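Imidazoleglycerol-phosphate dehydratase (Pyrococcus furiosus, PDB 5DNL) catalyses the dehydration of imidazoleglycerol phosphate to imidazoleacetol phosphate, the sixth step of histidine biosynthesis. Local coordinates at residues 90-104 / 123-137. Residues are numbered along the deposited sequence; the frame is centred on the assembly and turned at random.
With 5DL ([(2S)-2-hydroxy-3-(1H-1,2,4-triazol-1-yl)propyl]phosphonic acid), chain I.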
ATOM      1  N   LEU A  90     -25.530  15.970 -19.510  1.00 10.35           N
ATOM      2  CA  LEU A  90     -25.618  17.423 -19.523  1.00 11.00           C
ATOM      3  C   LEU A  90     -24.938  17.964 -20.784  1.00 12.05           C
ATOM      4  O   LEU A  90     -23.812  17.564 -21.118  1.00 11.61           O
ATOM      5  CB  LEU A  90     -24.952  18.000 -18.270  1.00 11.47           C
ATOM      6  CG  LEU A  90     -24.680  19.514 -18.266  1.00 13.23           C
ATOM      7  CD1 LEU A  90     -25.938  20.366 -18.345  1.00 14.25           C
ATOM      8  CD2 LEU A  90     -23.872  19.858 -17.026  1.00 15.38           C
ATOM      9  N   VAL A  91     -25.642  18.844 -21.505  1.00 12.25           N
ATOM     10  CA  VAL A  91     -25.115  19.511 -22.678  1.00 11.41           C
ATOM     11  C   VAL A  91     -25.226  21.002 -22.429  1.00 11.39           C
ATOM     12  O   VAL A  91     -26.299  21.506 -22.082  1.00 13.18           O
ATOM     13  CB  VAL A  91     -25.869  19.131 -23.960  1.00 12.38           C
ATOM     14  CG1 VAL A  91     -25.299  19.914 -25.151  1.00 14.03           C
ATOM     15  CG2 VAL A  91     -25.757  17.646 -24.181  1.00 13.59           C
ATOM     16  N   SER A  92     -24.107  21.707 -22.560  1.00 11.28           N
ATOM     17  CA  SER A  92     -24.091  23.149 -22.330  1.00 11.88           C
ATOM     18  C   SER A  92     -23.409  23.835 -23.487  1.00 14.98           C
ATOM     19  O   SER A  92     -22.278  23.461 -23.854  1.00 14.09           O
ATOM     20  CB  SER A  92     -23.361  23.455 -21.014  1.00 16.04           C
ATOM     21  OG  SER A  92     -23.331  24.858 -20.721  1.00 21.58           O
ATOM     22  N   VAL A  93     -24.081  24.841 -24.067  1.00 11.40           N
ATOM     23  CA  VAL A  93     -23.600  25.539 -25.249  1.00 12.33           C
ATOM     24  C   VAL A  93     -23.513  27.031 -24.972  1.00 13.41           C
ATOM     25  O   VAL A  93     -24.405  27.612 -24.356  1.00 12.48           O
ATOM     26  CB  VAL A  93     -24.540  25.288 -26.453  1.00 15.03           C
ATOM     27  CG1 VAL A  93     -24.167  26.165 -27.654  1.00 23.28           C
ATOM     28  CG2 VAL A  93     -24.545  23.824 -26.841  1.00 14.83           C
ATOM     29  N   ASP A  94     -22.425  27.643 -25.430  1.00 11.88           N
ATOM     30  CA  ASP A  94     -22.274  29.097 -25.465  1.00 11.69           C
ATOM     31  C   ASP A  94     -21.809  29.443 -26.877  1.00 12.99           C
ATOM     32  O   ASP A  94     -20.684  29.086 -27.262  1.00 12.90           O
ATOM     33  CB  ASP A  94     -21.278  29.540 -24.385  1.00 11.85           C
ATOM     34  CG  ASP A  94     -20.839  30.964 -24.514  1.00 16.82           C
ATOM     35  OD1 ASP A  94     -21.342  31.668 -25.407  1.00 16.00           O
ATOM     36  OD2 ASP A  94     -19.959  31.386 -23.714  1.00 14.87           O
ATOM     37  N   ILE A  95     -22.650  30.141 -27.659  1.00 11.26           N
ATOM     38  CA  ILE A  95     -22.285  30.582 -28.993  1.00 11.95           C
ATOM     39  C   ILE A  95     -21.408  31.829 -28.827  1.00 14.25           C
ATOM     40  O   ILE A  95     -21.820  32.978 -28.994  1.00 13.86           O
ATOM     41  CB  ILE A  95     -23.517  30.800 -29.907  1.00 12.79           C
ATOM     42  CG1 ILE A  95     -24.405  29.549 -29.894  1.00 14.02           C
ATOM     43  CG2 ILE A  95     -23.080  31.124 -31.315  1.00 14.60           C
ATOM     44  CD1 ILE A  95     -25.675  29.660 -30.727  1.00 16.71           C
ATOM     45  N   SER A  96     -20.163  31.543 -28.455  1.00 12.32           N
ATOM     46  CA  SER A  96     -19.217  32.505 -27.907  1.00 12.68           C
ATOM     47  C   SER A  96     -18.247  33.105 -28.922  1.00 13.48           C
ATOM     48  O   SER A  96     -17.518  34.030 -28.578  1.00 13.81           O
ATOM     49  CB  SER A  96     -18.335  31.747 -26.915  1.00 12.02           C
ATOM     50  OG  SER A  96     -17.727  30.642 -27.582  1.00 13.67           O
ATOM     51  N   ASN A  97     -18.196  32.546 -30.139  1.00 12.36           N
ATOM     52  CA  ASN A  97     -17.134  32.812 -31.088  1.00 13.00           C
ATOM     53  C   ASN A  97     -15.738  32.383 -30.579  1.00 16.80           C
ATOM     54  O   ASN A  97     -14.708  32.884 -31.026  1.00 16.22           O
ATOM     55  CB  ASN A  97     -17.135  34.282 -31.517  1.00 13.28           C
ATOM     56  CG  ASN A  97     -16.450  34.503 -32.845  1.00 19.13           C
ATOM     57  OD1 ASN A  97     -16.428  33.629 -33.710  1.00 19.76           O
ATOM     58  ND2 ASN A  97     -15.831  35.662 -32.994  1.00 21.94           N
ATOM     59  N   ARG A  98     -15.716  31.417 -29.663  1.00 13.22           N
ATOM     60  CA  ARG A  98     -14.481  30.868 -29.114  1.00 12.50           C
ATOM     61  C   ARG A  98     -14.538  29.347 -29.255  1.00 10.70           C
ATOM     62  O   ARG A  98     -14.971  28.658 -28.327  1.00 13.84           O
ATOM     63  CB  ARG A  98     -14.276  31.251 -27.639  1.00 13.33           C
ATOM     64  CG  ARG A  98     -14.018  32.723 -27.398  1.00 14.40           C
ATOM     65  CD  ARG A  98     -13.621  32.981 -25.951  1.00 13.21           C
ATOM     66  NE  ARG A  98     -14.705  32.788 -25.004  1.00 13.82           N
ATOM     67  CZ  ARG A  98     -15.445  33.757 -24.448  1.00 15.32           C
ATOM     68  NH1 ARG A  98     -15.228  35.043 -24.710  1.00 17.02           N
ATOM     69  NH2 ARG A  98     -16.393  33.441 -23.589  1.00 15.17           N
ATOM     70  N   PRO A  99     -14.159  28.793 -30.422  1.00 12.29           N
ATOM     71  CA  PRO A  99     -14.343  27.342 -30.586  1.00 10.80           C
ATOM     72  C   PRO A  99     -13.666  26.520 -29.492  1.00 12.03           C
ATOM     73  O   PRO A  99     -12.482  26.726 -29.185  1.00 12.40           O
ATOM     74  CB  PRO A  99     -13.714  27.037 -31.942  1.00 13.74           C
ATOM     75  CG  PRO A  99     -13.852  28.329 -32.672  1.00 12.60           C
ATOM     76  CD  PRO A  99     -13.688  29.417 -31.668  1.00 12.88           C
ATOM     77  N   TYR A 100     -14.445  25.613 -28.918  1.00 12.27           N
ATOM     78  CA  TYR A 100     -13.988  24.740 -27.842  1.00 12.45           C
ATOM     79  C   TYR A 100     -14.991  23.615 -27.674  1.00 11.79           C
ATOM     80  O   TYR A 100     -16.187  23.872 -27.659  1.00 11.76           O
ATOM     81  CB  TYR A 100     -13.939  25.487 -26.518  1.00 11.98           C
ATOM     82  CG  TYR A 100     -13.483  24.665 -25.343  1.00 11.38           C
ATOM     83  CD1 TYR A 100     -12.140  24.400 -25.141  1.00 17.36           C
ATOM     84  CD2 TYR A 100     -14.397  24.152 -24.440  1.00 13.99           C
ATOM     85  CE1 TYR A 100     -11.715  23.623 -24.065  1.00 18.12           C
ATOM     86  CE2 TYR A 100     -13.976  23.405 -23.345  1.00 14.20           C
ATOM     87  CZ  TYR A 100     -12.642  23.150 -23.178  1.00 15.72           C
ATOM     88  OH  TYR A 100     -12.235  22.386 -22.093  1.00 18.75           O
ATOM     89  N   ALA A 101     -14.498  22.402 -27.450  1.00 10.83           N
ATOM     90  CA  ALA A 101     -15.353  21.283 -27.088  1.00 11.89           C
ATOM     91  C   ALA A 101     -14.690  20.517 -25.967  1.00 14.50           C
ATOM     92  O   ALA A 101     -13.477  20.333 -25.958  1.00 15.15           O
ATOM     93  CB  ALA A 101     -15.591  20.370 -28.263  1.00 14.45           C
ATOM     94  N   ASN A 102     -15.515  20.039 -25.040  1.00 12.47           N
ATOM     95  CA  ASN A 102     -15.077  19.094 -24.004  1.00 12.45           C
ATOM     96  C   ASN A 102     -16.174  18.050 -23.925  1.00 13.34           C
ATOM     97  O   ASN A 102     -17.281  18.353 -23.467  1.00 13.13           O
ATOM     98  CB  ASN A 102     -14.868  19.821 -22.685  1.00 13.65           C
ATOM     99  CG  ASN A 102     -14.464  18.900 -21.532  1.00 21.51           C
ATOM    100  OD1 ASN A 102     -14.732  17.710 -21.525  1.00 20.70           O
ATOM    101  ND2 ASN A 102     -13.827  19.482 -20.539  1.00 32.04           N
ATOM    102  N   VAL A 103     -15.855  16.838 -24.359  1.00 13.16           N
ATOM    103  CA  VAL A 103     -16.772  15.703 -24.335  1.00 13.67           C
ATOM    104  C   VAL A 103     -16.240  14.699 -23.334  1.00 13.13           C
ATOM    105  O   VAL A 103     -15.159  14.143 -23.533  1.00 16.55           O
ATOM    106  CB  VAL A 103     -16.910  15.081 -25.734  1.00 14.70           C
ATOM    107  CG1 VAL A 103     -17.808  13.846 -25.716  1.00 19.15           C
ATOM    108  CG2 VAL A 103     -17.411  16.117 -26.747  1.00 14.87           C
ATOM    109  N   ASP A 104     -16.981  14.505 -22.248  1.00 12.48           N
ATOM    110  CA  ASP A 104     -16.599  13.648 -21.132  1.00 14.11           C
ATOM    111  C   ASP A 104     -17.714  12.617 -20.949  1.00 13.82           C
ATOM    112  O   ASP A 104     -18.719  12.883 -20.263  1.00 15.24           O
ATOM    113  CB  ASP A 104     -16.408  14.505 -19.881  1.00 18.42           C
ATOM    114  CG  ASP A 104     -15.949  13.701 -18.672  1.00 25.94           C
ATOM    115  OD1 ASP A 104     -15.518  12.551 -18.834  1.00 29.97           O
ATOM    116  OD2 ASP A 104     -16.053  14.241 -17.554  1.00 42.69           O
ATOM    117  N   VAL A 123     -18.635  16.796 -32.522  1.00 11.49           N
ATOM    118  CA  VAL A 123     -18.807  17.923 -31.600  1.00 12.24           C
ATOM    119  C   VAL A 123     -17.749  18.995 -31.836  1.00 10.68           C
ATOM    120  O   VAL A 123     -18.063  20.202 -31.865  1.00 11.41           O
ATOM    121  CB  VAL A 123     -18.850  17.474 -30.122  1.00 11.92           C
ATOM    122  CG1 VAL A 123     -18.957  18.673 -29.205  1.00 12.98           C
ATOM    123  CG2 VAL A 123     -20.042  16.545 -29.884  1.00 12.82           C
ATOM    124  N   TRP A 124     -16.486  18.592 -32.010  1.00 11.28           N
ATOM    125  CA  TRP A 124     -15.455  19.552 -32.372  1.00 11.93           C
ATOM    126  C   TRP A 124     -15.730  20.228 -33.702  1.00 11.21           C
ATOM    127  O   TRP A 124     -15.491  21.429 -33.841  1.00 12.75           O
ATOM    128  CB  TRP A 124     -14.052  18.921 -32.393  1.00 10.74           C
ATOM    129  CG  TRP A 124     -13.286  19.103 -31.129  1.00 10.62           C
ATOM    130  CD1 TRP A 124     -12.957  18.132 -30.220  1.00 16.21           C
ATOM    131  CD2 TRP A 124     -12.743  20.322 -30.637  1.00 13.16           C
ATOM    132  NE1 TRP A 124     -12.216  18.689 -29.196  1.00 19.11           N
ATOM    133  CE2 TRP A 124     -12.067  20.025 -29.433  1.00 15.07           C
ATOM    134  CE3 TRP A 124     -12.742  21.633 -31.100  1.00 16.21           C
ATOM    135  CZ2 TRP A 124     -11.415  21.013 -28.680  1.00 18.37           C
ATOM    136  CZ3 TRP A 124     -12.077  22.601 -30.352  1.00 18.26           C
ATOM    137  CH2 TRP A 124     -11.427  22.279 -29.169  1.00 18.32           C
ATOM    138  N   GLY A 125     -16.236  19.466 -34.667  1.00 11.26           N
ATOM    139  CA  GLY A 125     -16.591  20.032 -35.968  1.00 12.29           C
ATOM    140  C   GLY A 125     -17.681  21.087 -35.804  1.00 11.15           C
ATOM    141  O   GLY A 125     -17.577  22.205 -36.352  1.00 12.44           O
ATOM    142  N   LEU A 126     -18.712  20.733 -35.041  1.00 11.62           N
ATOM    143  CA  LEU A 126     -19.795  21.648 -34.747  1.00 11.04           C
ATOM    144  C   LEU A 126     -19.313  22.903 -34.016  1.00 12.78           C
ATOM    145  O   LEU A 126     -19.683  24.037 -34.365  1.00 13.33           O
ATOM    146  CB  LEU A 126     -20.854  20.904 -33.923  1.00 11.31           C
ATOM    147  CG  LEU A 126     -22.098  21.653 -33.478  1.00 14.04           C
ATOM    148  CD1 LEU A 126     -22.870  22.101 -34.705  1.00 17.62           C
ATOM    149  CD2 LEU A 126     -22.982  20.807 -32.571  1.00 15.29           C
ATOM    150  N   ALA A 127     -18.449  22.727 -33.021  1.00 11.97           N
ATOM    151  CA  ALA A 127     -17.907  23.862 -32.300  1.00 11.66           C
ATOM    152  C   ALA A 127     -17.130  24.795 -33.214  1.00 11.38           C
ATOM    153  O   ALA A 127     -17.216  26.033 -33.067  1.00 13.13           O
ATOM    154  CB  ALA A 127     -17.020  23.405 -31.146  1.00 12.60           C
ATOM    155  N   ARG A 128     -16.340  24.218 -34.116  1.00 11.34           N
ATOM    156  CA  ARG A 128     -15.559  25.010 -35.064  1.00 11.55           C
ATOM    157  C   ARG A 128     -16.395  25.674 -36.159  1.00 13.35           C
ATOM    158  O   ARG A 128     -16.111  26.816 -36.526  1.00 14.77           O
ATOM    159  CB  ARG A 128     -14.429  24.167 -35.653  1.00 12.11           C
ATOM    160  CG  ARG A 128     -13.340  23.825 -34.643  1.00 11.58           C
ATOM    161  CD  ARG A 128     -12.384  22.808 -35.191  1.00 11.17           C
ATOM    162  NE  ARG A 128     -11.320  22.526 -34.221  1.00 11.93           N
ATOM    163  CZ  ARG A 128     -10.874  21.323 -33.906  1.00 12.39           C
ATOM    164  NH1 ARG A 128     -11.317  20.230 -34.521  1.00 13.95           N
ATOM    165  NH2 ARG A 128      -9.960  21.219 -32.949  1.00 13.23           N
ATOM    166  N   GLY A 129     -17.428  24.990 -36.643  1.00 11.99           N
ATOM    167  CA  GLY A 129     -18.281  25.558 -37.720  1.00 12.61           C
ATOM    168  C   GLY A 129     -19.217  26.630 -37.219  1.00 15.37           C
ATOM    169  O   GLY A 129     -19.397  27.670 -37.880  1.00 14.91           O
ATOM    170  N   LEU A 130     -19.816  26.395 -36.058  1.00 13.26           N
ATOM    171  CA  LEU A 130     -20.694  27.380 -35.409  1.00 12.70           C
ATOM    172  C   LEU A 130     -19.908  28.495 -34.735  1.00 13.88           C
ATOM    173  O   LEU A 130     -20.396  29.637 -34.664  1.00 15.49           O
ATOM    174  CB  LEU A 130     -21.636  26.684 -34.426  1.00 14.91           C
ATOM    175  CG  LEU A 130     -22.606  27.520 -33.603  1.00 12.60           C
ATOM    176  CD1 LEU A 130     -23.517  28.336 -34.530  1.00 14.47           C
ATOM    177  CD2 LEU A 130     -23.372  26.639 -32.635  1.00 15.63           C
ATOM    178  N   ARG A 131     -18.690  28.164 -34.285  1.00 12.05           N
ATOM    179  CA  ARG A 131     -17.798  29.024 -33.482  1.00 13.00           C
ATOM    180  C   ARG A 131     -18.407  29.207 -32.097  1.00 12.76           C
ATOM    181  O   ARG A 131     -18.966  30.259 -31.749  1.00 12.68           O
ATOM    182  CB  ARG A 131     -17.409  30.340 -34.175  1.00 13.71           C
ATOM    183  CG  ARG A 131     -16.970  30.117 -35.616  1.00 16.79           C
ATOM    184  CD  ARG A 131     -16.404  31.358 -36.288  1.00 16.98           C
ATOM    185  NE  ARG A 131     -17.237  32.548 -36.161  1.00 21.42           N
ATOM    186  CZ  ARG A 131     -18.174  32.965 -37.013  1.00 26.78           C
ATOM    187  NH1 ARG A 131     -18.479  32.293 -38.113  1.00 34.21           N
ATOM    188  NH2 ARG A 131     -18.822  34.089 -36.746  1.00 30.96           N
ATOM    189  N   ALA A 132     -18.321  28.120 -31.326  1.00 11.46           N
ATOM    190  CA  ALA A 132     -19.031  27.980 -30.073  1.00 11.88           C
ATOM    191  C   ALA A 132     -18.239  27.128 -29.090  1.00 11.19           C
ATOM    192  O   ALA A 132     -17.378  26.332 -29.494  1.00 12.83           O
ATOM    193  CB  ALA A 132     -20.404  27.359 -30.307  1.00 12.94           C
ATOM    194  N   THR A 133     -18.599  27.318 -27.824  1.00 11.96           N
ATOM    195  CA  THR A 133     -18.151  26.504 -26.697  1.00 12.70           C
ATOM    196  C   THR A 133     -19.192  25.418 -26.467  1.00 10.89           C
ATOM    197  O   THR A 133     -20.351  25.731 -26.234  1.00 11.67           O
ATOM    198  CB  THR A 133     -18.082  27.403 -25.438  1.00 14.44           C
ATOM    199  OG1 THR A 133     -17.291  28.584 -25.688  1.00 16.21           O
ATOM    200  CG2 THR A 133     -17.521  26.668 -24.240  1.00 13.34           C
ATOM    201  N   ILE A 134     -18.784  24.149 -26.443  1.00 11.87           N
ATOM    202  CA  ILE A 134     -19.712  23.024 -26.229  1.00 10.25           C
ATOM    203  C   ILE A 134     -19.156  22.050 -25.203  1.00 12.96           C
ATOM    204  O   ILE A 134     -18.060  21.520 -25.394  1.00 12.51           O
ATOM    205  CB  ILE A 134     -19.981  22.272 -27.536  1.00 11.66           C
ATOM    206  CG1 ILE A 134     -20.512  23.233 -28.607  1.00 13.35           C
ATOM    207  CG2 ILE A 134     -20.976  21.139 -27.285  1.00 14.08           C
ATOM    208  CD1 ILE A 134     -20.812  22.592 -29.946  1.00 16.33           C
ATOM    209  N   HIS A 135     -19.922  21.826 -24.131  1.00 10.68           N
ATOM    210  CA  HIS A 135     -19.623  20.818 -23.134  1.00 10.77           C
ATOM    211  C   HIS A 135     -20.647  19.698 -23.239  1.00 11.23           C
ATOM    212  O   HIS A 135     -21.860  19.957 -23.260  1.00 12.54           O
ATOM    213  CB  HIS A 135     -19.718  21.388 -21.732  1.00 11.79           C
ATOM    214  CG  HIS A 135     -18.584  22.275 -21.360  1.00 12.05           C
ATOM    215  ND1 HIS A 135     -17.529  21.828 -20.608  1.00 15.46           N
ATOM    216  CD2 HIS A 135     -18.357  23.587 -21.603  1.00 15.25           C
ATOM    217  CE1 HIS A 135     -16.672  22.821 -20.435  1.00 18.00           C
ATOM    218  NE2 HIS A 135     -17.159  23.900 -21.008  1.00 16.70           N
ATOM    219  N   ILE A 136     -20.157  18.461 -23.245  1.00 11.66           N
ATOM    220  CA  ILE A 136     -20.983  17.249 -23.134  0.50 11.00           C
ATOM    221  C   ILE A 136     -20.452  16.550 -21.886  1.00 12.15           C
ATOM    222  O   ILE A 136     -19.301  16.120 -21.895  1.00 13.14           O
ATOM    223  CB  ILE A 136     -20.836  16.283 -24.335  0.50 17.00           C
ATOM    224  CG1 ILE A 136     -21.052  16.969 -25.695  0.50 14.61           C
ATOM    225  CG2 ILE A 136     -21.816  15.120 -24.195  0.50 16.58           C
ATOM    226  CD1 ILE A 136     -22.419  17.574 -25.892  0.50 15.26           C
ATOM    227  N   LYS A 137     -21.263  16.455 -20.835  1.00 10.84           N
ATOM    228  CA  LYS A 137     -20.816  15.889 -19.563  1.00 11.11           C
ATOM    229  C   LYS A 137     -21.782  14.816 -19.140  1.00 11.74           C
ATOM    230  O   LYS A 137     -22.915  15.093 -18.730  1.00 12.18           O
ATOM    231  CB  LYS A 137     -20.677  16.957 -18.475  1.00 15.91           C
ATOM    232  CG  LYS A 137     -20.034  16.397 -17.209  1.00 20.82           C
ATOM    233  CD  LYS A 137     -19.790  17.472 -16.170  1.00 25.50           C
ATOM    234  CE  LYS A 137     -18.831  16.981 -15.090  1.00 30.40           C
ATOM    235  NZ  LYS A 137     -17.413  17.117 -15.543  1.00 39.91           N
TER
HETATM  236  N1  5DL I 203     -13.090  36.642 -19.687  1.00 13.45           N
HETATM  237  C3  5DL I 203     -13.260  35.214 -21.437  1.00 12.64           C
HETATM  238  N2  5DL I 203     -13.876  36.113 -20.681  1.00 12.06           N
HETATM  239  C8  5DL I 203     -17.007  38.164 -21.462  1.00 12.64           C
HETATM  240  C7  5DL I 203     -15.499  37.936 -21.263  1.00 13.09           C
HETATM  241  C6  5DL I 203     -15.263  36.510 -20.861  1.00 11.93           C
HETATM  242  C5  5DL I 203     -11.920  36.002 -19.883  1.00 10.73           C
HETATM  243  O10 5DL I 203     -16.868  37.224 -23.974  1.00 13.86           O
HETATM  244  P9  5DL I 203     -17.780  37.196 -22.792  1.00 13.00           P
HETATM  245  O11 5DL I 203     -19.122  37.850 -23.086  1.00 13.71           O
HETATM  246  O12 5DL I 203     -17.983  35.781 -22.265  1.00 13.33           O
HETATM  247  O13 5DL I 203     -15.002  38.812 -20.244  1.00 16.03           O
HETATM  248  N4  5DL I 203     -12.020  35.146 -20.931  1.00 12.12           N
HETATM  249  O   HOH W   1     -17.390  30.463 -23.552  1.00 17.12           O
HETATM  250  O   HOH W   2     -14.818  28.360 -25.623  1.00 16.76           O
HETATM  251  O   HOH W   3     -16.046  17.352 -17.983  1.00 41.50           O
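A101 lays its CB squarely over the five-membered ring of W124, 3.6 Å from the ring centroid, a CH-pi contact through which helix 123-130 packs on strand 100-104. The opposite indole face carries the NH2 of R128, whose guanidinium reaches on to P99 O of a third subunit. Beside A101, CG2 of V103 touches both V123 CG1 and I136 CG1, 3.9 Å from each. Strand 133-137 runs between its two partners, antiparallel to 90-94 and parallel to 100-104, and is hydrogen-bonded to both. On the face away from the helix, the Y100 and H135 rings meet obliquely, planes at 51°; H135 NE2 hydrogen-bonds to D85 O of a second subunit.

In the turn polar side chains take over. T133 holds OG1 anti to its carbonyl carbon (chi1 -53°), placing it 2.8 Å from S96 OG, which accepts a hydrogen bond from R98 N, an ST turn. Water joins T133 OG1 to R98 NH2 and D94 OD2, while D94 OD1 salt-bridges R76. Farther out, R131, bent at chi3 (-50°), offers NE to N97 OD1 at 2.8 Å, the oxygen lying in the guanidinium plane while the amide stands steeply to it. R98 grips the inhibitor's phosphonate, NH1 to O10 at 2.8 Å and NH2 to O12 at 3.1 Å; its NE forms a salt bridge with D85 of the second subunit. R98 thus sits on the turn leading into a beta-alpha-beta crossover: strand 100-104, helix 116-130, strand 133-140.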